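Local structure of 5,10-methylenetetrahydrofolate dehydrogenase (Bombyx mori, 5ZF1) at residues E13-L18 and V54-F59; T141-V146 and L285-F290. The protein probably catalyses the NADP+-dependent oxidation of 5,10-methylenetetrahydrofolate to 5,10-methenyltetrahydrofolate in the folate one-carbon metabolism of the silkworm. All coordinates share one frame; numbering follows the deposited sequence.

Contact 1: E13-L18 and V54-F59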
loop_
_atom_site.group_PDB
_atom_site.type_symbol
_atom_site.label_atom_id
_atom_site.label_comp_id
_atom_site.label_asym_id
_atom_site.label_seq_id
_atom_site.Cartn_x
_atom_site.Cartn_y
_atom_site.Cartn_z
ATOM N N GLU B 13 -27.660 2.938 11.671
ATOM C CA GLU B 13 -27.259 4.197 12.301
ATOM C C GLU B 13 -26.542 5.098 11.310
ATOM O O GLU B 13 -26.850 6.286 11.189
ATOM C CB GLU B 13 -26.344 3.934 13.501
ATOM C CG GLU B 13 -26.975 3.227 14.682
ATOM C CD GLU B 13 -25.985 3.042 15.826
ATOM O OE1 GLU B 13 -25.237 3.998 16.132
ATOM O OE2 GLU B 13 -25.949 1.939 16.412
ATOM N N ILE B 14 -25.575 4.533 10.585
ATOM C CA ILE B 14 -24.803 5.289 9.604
ATOM C C ILE B 14 -25.701 5.824 8.489
ATOM O O ILE B 14 -25.575 6.985 8.077
ATOM C CB ILE B 14 -23.668 4.390 9.065
ATOM C CG1 ILE B 14 -22.541 4.293 10.098
ATOM C CG2 ILE B 14 -23.137 4.890 7.753
ATOM C CD1 ILE B 14 -21.549 3.201 9.800
ATOM N N LYS B 15 -26.614 4.989 7.978
ATOM C CA LYS B 15 -27.492 5.425 6.894
ATOM C C LYS B 15 -28.425 6.541 7.349
ATOM O O LYS B 15 -28.737 7.443 6.567
ATOM C CB LYS B 15 -28.282 4.240 6.349
ATOM C CG LYS B 15 -27.473 3.371 5.384
ATOM C CD LYS B 15 -28.273 2.195 4.850
ATOM C CE LYS B 15 -28.523 1.151 5.935
ATOM N NZ LYS B 15 -29.036 -0.114 5.341
ATOM N N LYS B 16 -28.848 6.518 8.614
ATOM C CA LYS B 16 -29.670 7.610 9.132
ATOM C C LYS B 16 -28.882 8.909 9.205
ATOM O O LYS B 16 -29.403 9.974 8.852
ATOM C CB LYS B 16 -30.228 7.248 10.506
ATOM C CG LYS B 16 -31.227 6.103 10.483
ATOM C CD LYS B 16 -31.852 5.908 11.858
ATOM C CE LYS B 16 -32.741 4.674 11.901
ATOM N NZ LYS B 16 -33.377 4.509 13.243
ATOM N N GLU B 17 -27.625 8.843 9.664
ATOM C CA GLU B 17 -26.785 10.037 9.686
ATOM C C GLU B 17 -26.549 10.562 8.282
ATOM O O GLU B 17 -26.649 11.766 8.037
ATOM C CB GLU B 17 -25.449 9.739 10.370
ATOM C CG GLU B 17 -25.553 9.435 11.844
ATOM C CD GLU B 17 -24.257 8.888 12.412
ATOM O OE1 GLU B 17 -23.216 8.955 11.719
ATOM O OE2 GLU B 17 -24.284 8.392 13.556
ATOM N N LEU B 18 -26.229 9.667 7.345
ATOM C CA LEU B 18 -25.984 10.088 5.974
ATOM C C LEU B 18 -27.207 10.775 5.381
ATOM O O LEU B 18 -27.078 11.776 4.668
ATOM C CB LEU B 18 -25.598 8.877 5.127
ATOM C CG LEU B 18 -24.132 8.489 5.187
ATOM C CD1 LEU B 18 -23.965 7.101 4.610
ATOM C CD2 LEU B 18 -23.310 9.507 4.412
ATOM N N VAL B 54 -28.970 -0.079 -4.380
ATOM C CA VAL B 54 -30.022 0.836 -4.822
ATOM C C VAL B 54 -30.998 1.136 -3.687
ATOM O O VAL B 54 -31.430 2.281 -3.507
ATOM C CB VAL B 54 -30.752 0.258 -6.050
ATOM C CG1 VAL B 54 -31.950 1.129 -6.417
ATOM C CG2 VAL B 54 -29.803 0.143 -7.225
ATOM N N GLU B 55 -31.374 0.118 -2.913
ATOM C CA GLU B 55 -32.268 0.362 -1.784
ATOM C C GLU B 55 -31.630 1.278 -0.746
ATOM O O GLU B 55 -32.305 2.136 -0.166
ATOM C CB GLU B 55 -32.692 -0.959 -1.143
ATOM C CG GLU B 55 -33.648 -1.782 -1.996
ATOM C CD GLU B 55 -33.842 -3.188 -1.459
ATOM O OE1 GLU B 55 -33.507 -3.427 -0.278
ATOM O OE2 GLU B 55 -34.340 -4.054 -2.210
ATOM N N ALA B 56 -30.333 1.120 -0.489
ATOM C CA ALA B 56 -29.709 2.031 0.462
ATOM C C ALA B 56 -29.585 3.437 -0.114
ATOM O O ALA B 56 -29.698 4.422 0.627
ATOM C CB ALA B 56 -28.340 1.504 0.898
ATOM N N ALA B 57 -29.355 3.555 -1.425
ATOM C CA ALA B 57 -29.318 4.876 -2.042
ATOM C C ALA B 57 -30.649 5.592 -1.854
ATOM O O ALA B 57 -30.693 6.753 -1.438
ATOM C CB ALA B 57 -28.973 4.759 -3.525
ATOM N N LYS B 58 -31.751 4.903 -2.158
ATOM C CA LYS B 58 -33.071 5.490 -1.945
ATOM C C LYS B 58 -33.241 5.951 -0.507
ATOM O O LYS B 58 -33.736 7.055 -0.252
ATOM C CB LYS B 58 -34.155 4.476 -2.312
ATOM C CG LYS B 58 -34.694 4.619 -3.722
ATOM C CD LYS B 58 -36.065 3.970 -3.858
ATOM C CE LYS B 58 -37.114 4.698 -3.041
ATOM N NZ LYS B 58 -38.450 4.675 -3.706
ATOM N N PHE B 59 -32.792 5.131 0.448
ATOM C CA PHE B 59 -32.976 5.462 1.852
ATOM C C PHE B 59 -32.276 6.764 2.220
ATOM O O PHE B 59 -32.848 7.598 2.924
ATOM C CB PHE B 59 -32.477 4.318 2.738
ATOM C CG PHE B 59 -32.715 4.539 4.206
ATOM C CD1 PHE B 59 -31.797 5.234 4.979
ATOM C CD2 PHE B 59 -33.860 4.046 4.816
ATOM C CE1 PHE B 59 -32.006 5.439 6.322
ATOM C CE2 PHE B 59 -34.079 4.247 6.165
ATOM C CZ PHE B 59 -33.152 4.946 6.920
#
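Phe59 holds CG anti to its backbone N (chi1 -176°), which carries the ring across to helix 13-18, while Lys15 sets CG anti to its carbonyl carbon and bends its chain at chi3 (-71°). The ring arrives edge first: Lys15 O lies in its plane, 3.8 Å from Phe59 CE1. Lys15 CB, well off the ring plane, rests 3.9 Å from Phe59 CD1, and Lys16 adds one methylene, with Lys16 CG 4.2 Å from Phe59 CZ. Farther along the lysine, Lys15 CD touches the methyl of Ala56, CD to CB 4.0 Å. The short helix axes, inclined at 46°, stay 10.3 Å apart, a gap that the aromatic side chain spans. Lys19, one turn beyond Lys15, makes a cation-pi contact with the same ring. With an alanine here the edge contacts would go, and Lys19 would probably be left without its aromatic mate while a gap opened beside Lys15. No hydrogen bond or salt bridge joins the segments, so the two lysines of helix 13-18 serve here through their aliphatic carbons and backbone, and cohesion across the contact rests on van der Waals packing.

Contact 2: T141-V146 and L285-F290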
loop_
_atom_site.group_PDB
_atom_site.type_symbol
_atom_site.label_atom_id
_atom_site.label_comp_id
_atom_site.label_asym_id
_atom_site.label_seq_id
_atom_site.Cartn_x
_atom_site.Cartn_y
_atom_site.Cartn_z
ATOM N N THR B 141 -15.506 -2.138 1.841
ATOM C CA THR B 141 -15.457 -3.164 2.880
ATOM C C THR B 141 -14.362 -2.860 3.894
ATOM O O THR B 141 -14.559 -3.015 5.104
ATOM C CB THR B 141 -15.252 -4.546 2.249
ATOM O OG1 THR B 141 -16.357 -4.854 1.393
ATOM C CG2 THR B 141 -15.180 -5.623 3.326
ATOM N N ALA B 142 -13.198 -2.413 3.422
ATOM C CA ALA B 142 -12.149 -2.012 4.351
ATOM C C ALA B 142 -12.607 -0.841 5.208
ATOM O O ALA B 142 -12.394 -0.819 6.426
ATOM C CB ALA B 142 -10.868 -1.664 3.581
ATOM N N LEU B 143 -13.267 0.137 4.595
ATOM C CA LEU B 143 -13.764 1.262 5.368
ATOM C C LEU B 143 -14.808 0.809 6.378
ATOM O O LEU B 143 -14.888 1.355 7.489
ATOM C CB LEU B 143 -14.328 2.320 4.413
ATOM C CG LEU B 143 -14.617 3.729 4.912
ATOM C CD1 LEU B 143 -13.387 4.357 5.568
ATOM C CD2 LEU B 143 -15.080 4.569 3.714
ATOM N N ALA B 144 -15.616 -0.191 6.012
ATOM C CA ALA B 144 -16.625 -0.717 6.928
ATOM C C ALA B 144 -15.984 -1.329 8.169
ATOM O O ALA B 144 -16.427 -1.084 9.299
ATOM C CB ALA B 144 -17.500 -1.747 6.209
ATOM N N VAL B 145 -14.950 -2.153 7.980
ATOM C CA VAL B 145 -14.230 -2.720 9.120
ATOM C C VAL B 145 -13.693 -1.622 10.022
ATOM O O VAL B 145 -13.871 -1.657 11.247
ATOM C CB VAL B 145 -13.097 -3.638 8.629
ATOM C CG1 VAL B 145 -12.185 -4.017 9.801
ATOM C CG2 VAL B 145 -13.699 -4.841 8.008
ATOM N N VAL B 146 -13.015 -0.634 9.433
ATOM C CA VAL B 146 -12.454 0.459 10.214
ATOM C C VAL B 146 -13.559 1.196 10.963
ATOM O O VAL B 146 -13.394 1.578 12.127
ATOM C CB VAL B 146 -11.649 1.402 9.298
ATOM C CG1 VAL B 146 -11.471 2.775 9.941
ATOM C CG2 VAL B 146 -10.311 0.790 8.973
ATOM N N LEU B 285 -20.338 2.406 0.767
ATOM C CA LEU B 285 -20.455 2.826 -0.627
ATOM C C LEU B 285 -21.259 4.117 -0.737
ATOM O O LEU B 285 -20.959 4.976 -1.573
ATOM C CB LEU B 285 -21.124 1.743 -1.476
ATOM C CG LEU B 285 -20.326 0.488 -1.830
ATOM C CD1 LEU B 285 -21.225 -0.534 -2.512
ATOM C CD2 LEU B 285 -19.126 0.854 -2.706
ATOM N N MET B 286 -22.298 4.252 0.086
ATOM C CA MET B 286 -23.090 5.482 0.079
ATOM C C MET B 286 -22.280 6.653 0.614
ATOM O O MET B 286 -22.332 7.765 0.063
ATOM C CB MET B 286 -24.368 5.274 0.898
ATOM C CG MET B 286 -25.285 4.211 0.316
ATOM S SD MET B 286 -25.685 4.468 -1.426
ATOM C CE MET B 286 -25.133 2.920 -2.145
ATOM N N HIS B 287 -21.518 6.419 1.688
ATOM C CA HIS B 287 -20.581 7.422 2.171
ATOM C C HIS B 287 -19.644 7.880 1.059
ATOM O O HIS B 287 -19.388 9.082 0.892
ATOM C CB HIS B 287 -19.782 6.861 3.352
ATOM C CG HIS B 287 -18.603 7.700 3.730
ATOM N ND1 HIS B 287 -17.347 7.505 3.196
ATOM C CD2 HIS B 287 -18.501 8.775 4.547
ATOM C CE1 HIS B 287 -16.514 8.397 3.702
ATOM N NE2 HIS B 287 -17.190 9.182 4.520
ATOM N N ASN B 288 -19.085 6.923 0.311
ATOM C CA ASN B 288 -18.136 7.263 -0.741
ATOM C C ASN B 288 -18.794 8.051 -1.864
ATOM O O ASN B 288 -18.164 8.943 -2.442
ATOM C CB ASN B 288 -17.503 5.993 -1.315
ATOM C CG ASN B 288 -16.472 5.385 -0.398
ATOM O OD1 ASN B 288 -16.185 5.924 0.666
ATOM N ND2 ASN B 288 -15.868 4.271 -0.834
ATOM N N THR B 289 -20.059 7.752 -2.178
ATOM C CA THR B 289 -20.751 8.494 -3.229
ATOM C C THR B 289 -20.989 9.942 -2.807
ATOM O O THR B 289 -20.763 10.872 -3.593
ATOM C CB THR B 289 -22.075 7.793 -3.573
ATOM O OG1 THR B 289 -21.817 6.448 -3.995
ATOM C CG2 THR B 289 -22.808 8.516 -4.707
ATOM N N PHE B 290 -21.408 10.135 -1.557
ATOM C CA PHE B 290 -21.561 11.466 -0.982
ATOM C C PHE B 290 -20.223 12.195 -0.923
ATOM O O PHE B 290 -20.140 13.381 -1.268
ATOM C CB PHE B 290 -22.190 11.340 0.405
ATOM C CG PHE B 290 -22.454 12.659 1.090
ATOM C CD1 PHE B 290 -22.777 13.795 0.354
ATOM C CD2 PHE B 290 -22.381 12.756 2.475
ATOM C CE1 PHE B 290 -23.008 14.992 0.990
ATOM C CE2 PHE B 290 -22.620 13.953 3.109
ATOM C CZ PHE B 290 -22.938 15.071 2.369
#
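Leu143 faces His287 and Asn288 from one helix to another, with the CA atoms of Leu143 and Asn288 9.6 Å apart, so side chains alone make the contact. A single methyl does the touching. A chi1 of -166° swings the Leu143 branch away from its own N, and its CD2 reaches Asn288 OD1 at 3.5 Å and His287 ND1 at 3.7 Å. The leucine and the imidazole cross at about a right angle, the methyl approaching the ring obliquely, whereas leucine and asparagine run past each other in opposite directions. The two polar groups met by the methyl are already tied together: His287 ND1 donates to Asn288 OD1 over 3.2 Å, a fairly straight bond (157° at the hydrogen). The acceptor lies close to the plane of the imidazole, while the donor sits 21° off the amide carbonyl plane. Asn288 ND2 in turn donates to Val138 O and Ile119 O, so the amide is gripped at both ends, its flip is fixed, and its buried polar atoms are satisfied. Met284 also packs on Leu143, and Thr141 OG1 is hydrogen-bonded to Thr281 OG1, extending the seam toward the start of helix 277-298. Joining helix 140-151 of the Rossmann-type NAD(P)-binding region to this long C-terminal helix, which also reaches helix 44-60, is consistent with the two-domain build of the tetrahydrofolate dehydrogenase/cyclohydrolase family.

How the contacts relate
Contact 1 lies in the catalytic part of the chain and contact 2 in the NAD(P)-binding part, yet their centres are only about 12 Å apart. Segment 285-290 bridges them: Met286 SD packs 3.7 Å from Ala57 CA, and Leu18 CD2 meets Phe290 CD2 at 3.9 Å. Both helices of contact 1 therefore rest on the C-terminal helix that contact 2 fastens to helix 140-151. Contact 2 is the deeper, about 6 Å from the chain centre against about 16 Å for contact 1. In this family the folate and cofactor meet in the cleft between the two domains; contact 1 joins two helices of the catalytic domain, and helix 277-298 links them to contact 2.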